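Local coordinates for Cbs-cp12 (Microcystis aeruginosa PCC 7806, PDB 5NMU), which is a CBS-CP12 fusion protein that assembles as a hexamer and probably takes part in redox regulation of photosynthesis in a bloom-forming cyanobacterium, at residues Ala145-Arg150 and Ala166-Val170; Val94-Phe98 and Ile118-Ile123; Val15-Gly20 and Leu39-Arg44. One frame throughout, in Å; residues are numbered along the deposited sequence.

The three contacts follow one another along the chain and sample its three family regions. Contact 3 (Val15-Gly20 with Leu39-Arg44) lies in the first CBS domain. Contact 2 (Val94-Phe98 with Ile118-Ile123) lies in the second. Their centres are 20 Å apart and their nearest atoms about 7 Å. Contact 1 (Ala145-Arg150 with Ala166-Val170) belongs to the CP12 helical hairpin. Its centre is 33 Å from that of contact 2 and 50 Å from that of contact 3, and contacts 1 and 3 sit on opposite sides of the chain's centre. Between chains the two regions do meet: Glu143 of the second subunit, in its CP12 region, forms a salt bridge with Arg19 of contact 3.

Contact 1: Ala145-Arg150 and Ala166-Val170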
# COMPACT_ATOMS: atom_id res chain seq x y z
N ALA A 145 15.82 -29.98 -0.13
CA ALA A 145 15.52 -31.06 0.75
C ALA A 145 16.52 -32.25 0.57
O ALA A 145 16.83 -32.98 1.52
CB ALA A 145 14.11 -31.52 0.51
N ARG A 146 17.02 -32.41 -0.65
CA ARG A 146 18.06 -33.38 -0.94
C ARG A 146 19.40 -33.01 -0.28
O ARG A 146 20.07 -33.89 0.34
CB ARG A 146 18.25 -33.57 -2.46
CG ARG A 146 17.08 -34.27 -3.17
CD ARG A 146 17.26 -34.31 -4.69
NE ARG A 146 18.37 -35.18 -4.90
CZ ARG A 146 18.30 -36.52 -5.04
NH1 ARG A 146 17.13 -37.17 -5.06
NH2 ARG A 146 19.42 -37.20 -5.16
N GLU A 147 19.79 -31.73 -0.35
CA GLU A 147 20.94 -31.27 0.43
C GLU A 147 20.76 -31.49 1.91
O GLU A 147 21.69 -31.92 2.55
CB GLU A 147 21.28 -29.81 0.18
CG GLU A 147 21.76 -29.58 -1.23
CD GLU A 147 22.22 -28.16 -1.49
OE1 GLU A 147 22.50 -27.43 -0.52
OE2 GLU A 147 22.26 -27.76 -2.67
N ASP A 148 19.58 -31.19 2.47
CA ASP A 148 19.33 -31.47 3.90
C ASP A 148 19.49 -32.92 4.20
O ASP A 148 20.03 -33.27 5.25
CB ASP A 148 17.92 -31.09 4.35
CG ASP A 148 17.67 -29.58 4.37
OD1 ASP A 148 18.61 -28.78 4.46
OD2 ASP A 148 16.50 -29.16 4.24
N ALA A 149 18.97 -33.78 3.32
CA ALA A 149 18.99 -35.21 3.59
C ALA A 149 20.42 -35.72 3.59
O ALA A 149 20.83 -36.49 4.47
CB ALA A 149 18.17 -35.97 2.55
N ARG A 150 21.19 -35.28 2.59
CA ARG A 150 22.59 -35.66 2.52
C ARG A 150 23.38 -35.24 3.73
O ARG A 150 24.20 -36.03 4.26
CB ARG A 150 23.22 -35.13 1.24
CG ARG A 150 23.02 -36.14 0.12
CD ARG A 150 22.53 -35.56 -1.16
NE ARG A 150 23.58 -35.18 -2.07
CZ ARG A 150 23.36 -34.52 -3.22
NH1 ARG A 150 22.10 -34.17 -3.60
NH2 ARG A 150 24.41 -34.20 -3.99
N ALA A 166 14.46 -37.55 6.62
CA ALA A 166 14.83 -36.52 5.67
C ALA A 166 14.69 -36.93 4.20
O ALA A 166 14.25 -36.12 3.39
CB ALA A 166 16.20 -35.95 5.96
N TRP A 167 15.06 -38.16 3.84
CA TRP A 167 14.73 -38.62 2.49
C TRP A 167 13.23 -38.77 2.24
O TRP A 167 12.79 -38.65 1.08
CB TRP A 167 15.47 -39.89 2.13
CG TRP A 167 16.88 -39.62 1.90
CD1 TRP A 167 17.91 -39.89 2.72
CD2 TRP A 167 17.42 -38.97 0.76
NE1 TRP A 167 19.09 -39.50 2.14
CE2 TRP A 167 18.81 -38.91 0.94
CE3 TRP A 167 16.86 -38.46 -0.43
CZ2 TRP A 167 19.65 -38.37 -0.02
CZ3 TRP A 167 17.71 -37.90 -1.39
CH2 TRP A 167 19.08 -37.86 -1.18
N ASP A 168 12.45 -39.05 3.28
CA ASP A 168 10.99 -39.06 3.09
C ASP A 168 10.40 -37.68 2.72
O ASP A 168 9.46 -37.59 1.94
CB ASP A 168 10.25 -39.68 4.28
CG ASP A 168 10.30 -41.25 4.31
OD1 ASP A 168 10.43 -41.99 3.27
OD2 ASP A 168 10.19 -41.74 5.44
N VAL A 169 10.98 -36.60 3.24
CA VAL A 169 10.63 -35.22 2.77
C VAL A 169 10.90 -35.14 1.26
O VAL A 169 10.02 -34.72 0.51
CB VAL A 169 11.40 -34.12 3.53
CG1 VAL A 169 11.03 -32.71 3.01
CG2 VAL A 169 11.15 -34.23 5.03
N VAL A 170 12.06 -35.63 0.79
CA VAL A 170 12.36 -35.58 -0.66
C VAL A 170 11.35 -36.39 -1.49
O VAL A 170 10.82 -35.92 -2.53
CB VAL A 170 13.79 -36.07 -0.99
CG1 VAL A 170 14.01 -36.16 -2.50
CG2 VAL A 170 14.80 -35.16 -0.31
O HOH W 1 15.21 -33.48 3.56
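Ala149 CB sits over the face of the Trp167 indole, 3.5 Å from the centroid of the five-membered ring of Trp167 and close to the ring normal, a CH-pi contact. Trp167 CG lies beside its own backbone N (chi1 -72°), and from there the ring swings across to lie against the helix of Ala149. Arg146 comes to the same indole from another side. Its guanidinium carbon lies at the ring edge, in the ring plane, and Trp167 CZ3 stands over one guanidinium face, 3.8 Å from Arg146 NH1. The two planes are 70° apart, so this is not a parallel stack. A bend at chi3 turns the arginine end toward the ring. Arg150 CG adds a contact 4.0 Å from Trp167 CZ2.

The two segments run at 163° to each other, 8.4 Å between axes. They form the antiparallel helical hairpin of the CP12 region. The disulfide between Cys153 and Cys163 joins the same two helices, and Trp167 also touches Cys153.

Alanines allow close approach: Ala166 CB is 3.7 Å from Ala149 CA. Val170 CG2 meets Ala145 CB. Val170 CG1 is 3.7 Å from Arg146 CG, the two side chains crossing at about a right angle. One water donates to both Ala145 O (2.7 Å) and Ala166 O (2.8 Å), and so links the two helix backbones.

Contact 2: Val94-Phe98 and Ile118-Ile123; sequences VARLF and ISVSDI
Ser119, whose carbonyl carbon meets the edge of the Phe98 ring, donates its backbone N to Asp122 OD2 at 2.9 Å. The N-H approaches the anti side of that oxygen, 22° out of the carboxylate plane. In return Asp122 N donates to Ser119 OG at 3.1 Å, nearly straight at 166°. These two bonds make a capping box at the start of helix 120-126. Asp122 OD1 has a hydrogen bond with Thr12 and a salt bridge to Lys126, so both carboxylate oxygens have partners.

The junction of strand 113-119 with this helix packs on helix 91-101 in the second CBS domain. The Ser-Val-Ser-Asp sequence resembles the Ser/Thr-x-x-Asp pattern that holds ribose in some adenosyl-binding CBS domains; in this structure Asp122 serves the helix cap and bonds within the protein.

The Phe98 ring turns its edge to the Ile118-Ser119 backbone. Phe98 CZ is 3.4 Å from Ile118 O and also meets the CG2 methyl of Ile118. Val120 CG1 is 4.0 Å from Phe98 CD2. Val94, one helical turn earlier, places CG1 over one face of this ring, near its rim. Val94 CG1 also meets Ile118 CD1 tip to tip and lies 3.9 Å from Ile123 CD1. Ile123 CG1 is anti to the carbonyl carbon (chi1 -62°), and the chain then extends to bring Ile123 CD1 against Ala95 CA at 4.0 Å. With an alanine here in place of Phe98, the edge contact with Ile118 O would be lost and a gap would probably open between the methyls of Val94, Ile118 and Val120. Val59 of the third subunit packs on Ala95 and Ile123.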
# COMPACT_ATOMS: atom_id res chain seq x y z
N VAL A 94 2.61 -16.55 -14.54
CA VAL A 94 1.95 -15.33 -14.94
C VAL A 94 1.04 -14.88 -13.76
O VAL A 94 0.92 -13.67 -13.48
CB VAL A 94 1.03 -15.51 -16.17
CG1 VAL A 94 0.27 -14.21 -16.48
CG2 VAL A 94 1.81 -15.95 -17.39
N ALA A 95 0.40 -15.86 -13.11
CA ALA A 95 -0.47 -15.60 -11.93
C ALA A 95 0.34 -14.95 -10.84
O ALA A 95 -0.07 -13.96 -10.27
CB ALA A 95 -1.08 -16.90 -11.40
N ARG A 96 1.53 -15.48 -10.61
CA ARG A 96 2.38 -14.99 -9.53
C ARG A 96 2.92 -13.61 -9.83
O ARG A 96 2.93 -12.78 -8.91
CB ARG A 96 3.53 -15.94 -9.27
CG ARG A 96 4.38 -15.52 -8.10
CD ARG A 96 5.31 -16.62 -7.77
NE ARG A 96 6.01 -16.31 -6.53
CZ ARG A 96 5.58 -16.60 -5.29
NH1 ARG A 96 4.41 -17.22 -5.08
NH2 ARG A 96 6.36 -16.26 -4.27
N LEU A 97 3.38 -13.37 -11.07
CA LEU A 97 3.78 -12.03 -11.50
C LEU A 97 2.68 -10.99 -11.20
O LEU A 97 2.96 -9.87 -10.70
CB LEU A 97 4.07 -12.01 -13.02
CG LEU A 97 4.56 -10.71 -13.66
CD1 LEU A 97 5.85 -10.22 -13.05
CD2 LEU A 97 4.73 -10.81 -15.16
N PHE A 98 1.46 -11.33 -11.62
CA PHE A 98 0.32 -10.41 -11.51
C PHE A 98 0.05 -10.13 -10.02
O PHE A 98 -0.12 -8.97 -9.66
CB PHE A 98 -0.91 -10.95 -12.20
CG PHE A 98 -0.89 -10.85 -13.71
CD1 PHE A 98 0.20 -10.35 -14.42
CD2 PHE A 98 -1.99 -11.30 -14.41
CE1 PHE A 98 0.16 -10.28 -15.82
CE2 PHE A 98 -2.05 -11.24 -15.79
CZ PHE A 98 -0.97 -10.74 -16.50
N ILE A 118 -2.64 -10.66 -22.01
CA ILE A 118 -3.03 -11.70 -21.06
C ILE A 118 -3.52 -11.03 -19.74
O ILE A 118 -2.88 -10.08 -19.23
CB ILE A 118 -1.89 -12.71 -20.84
CG1 ILE A 118 -2.39 -13.92 -20.04
CG2 ILE A 118 -0.71 -12.10 -20.12
CD1 ILE A 118 -1.45 -15.11 -20.05
N SER A 119 -4.64 -11.54 -19.22
CA SER A 119 -5.31 -10.97 -18.04
C SER A 119 -5.66 -12.05 -17.03
O SER A 119 -5.57 -13.26 -17.31
CB SER A 119 -6.62 -10.31 -18.43
OG SER A 119 -7.58 -11.29 -18.72
N VAL A 120 -6.05 -11.57 -15.87
CA VAL A 120 -6.60 -12.41 -14.83
C VAL A 120 -7.77 -13.24 -15.30
O VAL A 120 -7.87 -14.40 -14.89
CB VAL A 120 -6.94 -11.63 -13.53
CG1 VAL A 120 -5.64 -11.24 -12.87
CG2 VAL A 120 -7.82 -10.40 -13.76
N SER A 121 -8.61 -12.68 -16.18
CA SER A 121 -9.73 -13.39 -16.79
C SER A 121 -9.23 -14.57 -17.70
O SER A 121 -9.77 -15.66 -17.63
CB SER A 121 -10.60 -12.44 -17.62
OG SER A 121 -10.95 -11.28 -16.89
N ASP A 122 -8.21 -14.32 -18.52
CA ASP A 122 -7.62 -15.37 -19.33
C ASP A 122 -7.15 -16.50 -18.45
O ASP A 122 -7.38 -17.65 -18.78
CB ASP A 122 -6.47 -14.86 -20.18
CG ASP A 122 -6.90 -13.84 -21.19
OD1 ASP A 122 -7.90 -14.03 -21.93
OD2 ASP A 122 -6.18 -12.83 -21.27
N ILE A 123 -6.58 -16.18 -17.30
CA ILE A 123 -6.17 -17.21 -16.41
C ILE A 123 -7.38 -17.95 -15.81
O ILE A 123 -7.42 -19.19 -15.81
CB ILE A 123 -5.28 -16.68 -15.27
CG1 ILE A 123 -4.00 -16.09 -15.86
CG2 ILE A 123 -4.92 -17.81 -14.31
CD1 ILE A 123 -3.13 -15.32 -14.90

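Contact 3: Val15-Gly20 and Leu39-Arg44; sequences VVTIRG and LIVEPR
Ile18 and Ile40 are joined by backbone hydrogen bonding between parallel strands. Ile18 N donates to Ile40 O at 2.9 Å. Ile40 N reaches back to Val16 O at 3.3 Å, and Glu42 N donates to Ile18 O at 2.9 Å. Two of these carbonyls also receive a CA-H group: Thr17 CA at Ile40 O, and Val41 CA at Ile18 O.

Apolar contacts lie on two sides. Ile18 CG2 meets Leu39 CD1 at 3.9 Å, and Leu39 sends its other methyl, CD2, obliquely to Val16 CB. Helix 24-34 covers these residues through Ala27, Leu30 and Met31. Beside Thr17, Val15 CG2 is 3.7 Å from Ile40 CG1, the two side chains crossing at about a right angle. With chi1 at 64°, Val15 CG2 stands anti to the backbone N and reaches Ile40. Strand 113-119 packs here through Leu114 and Ile117.

Polar side chains close the end of the pairing. Glu42 is extended from CG anti to its backbone N (chi1 179°), which carries OE1 toward Arg19. The salt bridge Arg19 NH1 to Glu42 OE1 is 3.2 Å long and weak as a hydrogen bond, the guanidinium and carboxylate planes 55° apart. The stronger partner of Arg19 is Glu143 of the second subunit, which takes NE. A water links Thr17 OG1 to Glu42 OE1, donating to that carboxylate oxygen at 2.6 Å.

Strand 17-18, helix 24-34 and strand 38-41 form the beta-alpha-beta unit of the first CBS domain, and the backbone hydrogen bonds of Ile18, Ile40 and Glu42 join its two parallel strands.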
# COMPACT_ATOMS: atom_id res chain seq x y z
N VAL A 15 -5.10 -8.61 -30.34
CA VAL A 15 -4.63 -7.52 -29.50
C VAL A 15 -4.72 -6.26 -30.34
O VAL A 15 -4.54 -6.31 -31.53
CB VAL A 15 -3.23 -7.78 -28.92
CG1 VAL A 15 -2.15 -7.85 -29.99
CG2 VAL A 15 -2.91 -6.73 -27.86
N VAL A 16 -5.10 -5.16 -29.69
CA VAL A 16 -5.35 -3.87 -30.30
C VAL A 16 -4.42 -2.90 -29.60
O VAL A 16 -4.27 -2.99 -28.35
CB VAL A 16 -6.78 -3.37 -29.93
CG1 VAL A 16 -7.15 -2.15 -30.75
CG2 VAL A 16 -7.79 -4.48 -30.18
N THR A 17 -3.83 -1.99 -30.38
CA THR A 17 -2.98 -0.95 -29.83
C THR A 17 -3.62 0.44 -30.00
O THR A 17 -4.58 0.59 -30.74
CB THR A 17 -1.58 -0.97 -30.47
OG1 THR A 17 -1.69 -0.53 -31.79
CG2 THR A 17 -0.96 -2.35 -30.51
N ILE A 18 -3.07 1.44 -29.32
CA ILE A 18 -3.46 2.85 -29.49
C ILE A 18 -2.23 3.73 -29.26
O ILE A 18 -1.24 3.31 -28.58
CB ILE A 18 -4.62 3.22 -28.53
CG1 ILE A 18 -5.27 4.56 -28.93
CG2 ILE A 18 -4.18 3.23 -27.07
CD1 ILE A 18 -6.57 4.81 -28.21
N ARG A 19 -2.23 4.92 -29.82
CA ARG A 19 -1.10 5.80 -29.57
C ARG A 19 -1.28 6.50 -28.23
O ARG A 19 -2.40 6.70 -27.79
CB ARG A 19 -0.92 6.79 -30.71
CG ARG A 19 -0.63 6.09 -32.05
CD ARG A 19 -0.11 7.08 -33.11
NE ARG A 19 1.24 7.51 -32.75
CZ ARG A 19 2.36 6.77 -32.91
NH1 ARG A 19 2.33 5.55 -33.47
NH2 ARG A 19 3.53 7.28 -32.53
N GLY A 20 -0.17 6.81 -27.57
CA GLY A 20 -0.14 7.57 -26.37
C GLY A 20 -0.76 8.96 -26.49
O GLY A 20 -1.29 9.48 -25.50
N LEU A 39 -5.82 -1.77 -23.52
CA LEU A 39 -5.23 -1.47 -24.80
C LEU A 39 -3.74 -1.29 -24.62
O LEU A 39 -3.26 -0.63 -23.68
CB LEU A 39 -5.74 -0.15 -25.37
CG LEU A 39 -7.17 -0.03 -25.69
CD1 LEU A 39 -7.49 1.45 -26.00
CD2 LEU A 39 -7.50 -0.97 -26.85
N ILE A 40 -2.99 -1.85 -25.57
CA ILE A 40 -1.55 -1.72 -25.52
C ILE A 40 -1.17 -0.42 -26.24
O ILE A 40 -1.68 -0.11 -27.33
CB ILE A 40 -0.88 -2.91 -26.20
CG1 ILE A 40 -1.31 -4.23 -25.59
CG2 ILE A 40 0.62 -2.71 -26.21
CD1 ILE A 40 -1.17 -4.30 -24.09
N VAL A 41 -0.25 0.33 -25.65
CA VAL A 41 0.20 1.57 -26.23
C VAL A 41 1.42 1.33 -27.15
O VAL A 41 2.48 0.76 -26.73
CB VAL A 41 0.60 2.55 -25.15
CG1 VAL A 41 1.28 3.79 -25.76
CG2 VAL A 41 -0.64 2.94 -24.32
N GLU A 42 1.30 1.87 -28.35
CA GLU A 42 2.18 1.56 -29.47
C GLU A 42 3.57 2.19 -29.26
O GLU A 42 3.65 3.37 -29.06
CB GLU A 42 1.51 2.12 -30.75
CG GLU A 42 2.30 1.91 -32.04
CD GLU A 42 1.46 2.22 -33.29
OE1 GLU A 42 0.47 2.99 -33.16
OE2 GLU A 42 1.80 1.68 -34.38
N PRO A 43 4.66 1.40 -29.28
CA PRO A 43 6.00 1.97 -29.23
C PRO A 43 6.20 2.95 -30.36
O PRO A 43 5.72 2.73 -31.46
CB PRO A 43 6.90 0.75 -29.46
CG PRO A 43 6.10 -0.40 -28.94
CD PRO A 43 4.69 -0.07 -29.30
N ARG A 44 6.86 4.06 -30.09
CA ARG A 44 7.02 5.08 -31.14
C ARG A 44 8.19 4.75 -32.09
O ARG A 44 8.24 5.26 -33.18
CB ARG A 44 7.16 6.47 -30.54
CG ARG A 44 5.86 6.94 -29.84
CD ARG A 44 5.92 8.40 -29.39
NE ARG A 44 7.21 8.61 -28.74
CZ ARG A 44 7.47 8.50 -27.43
NH1 ARG A 44 6.50 8.28 -26.50
NH2 ARG A 44 8.75 8.64 -27.03
O HOH W 2 -1.80 2.00 -32.35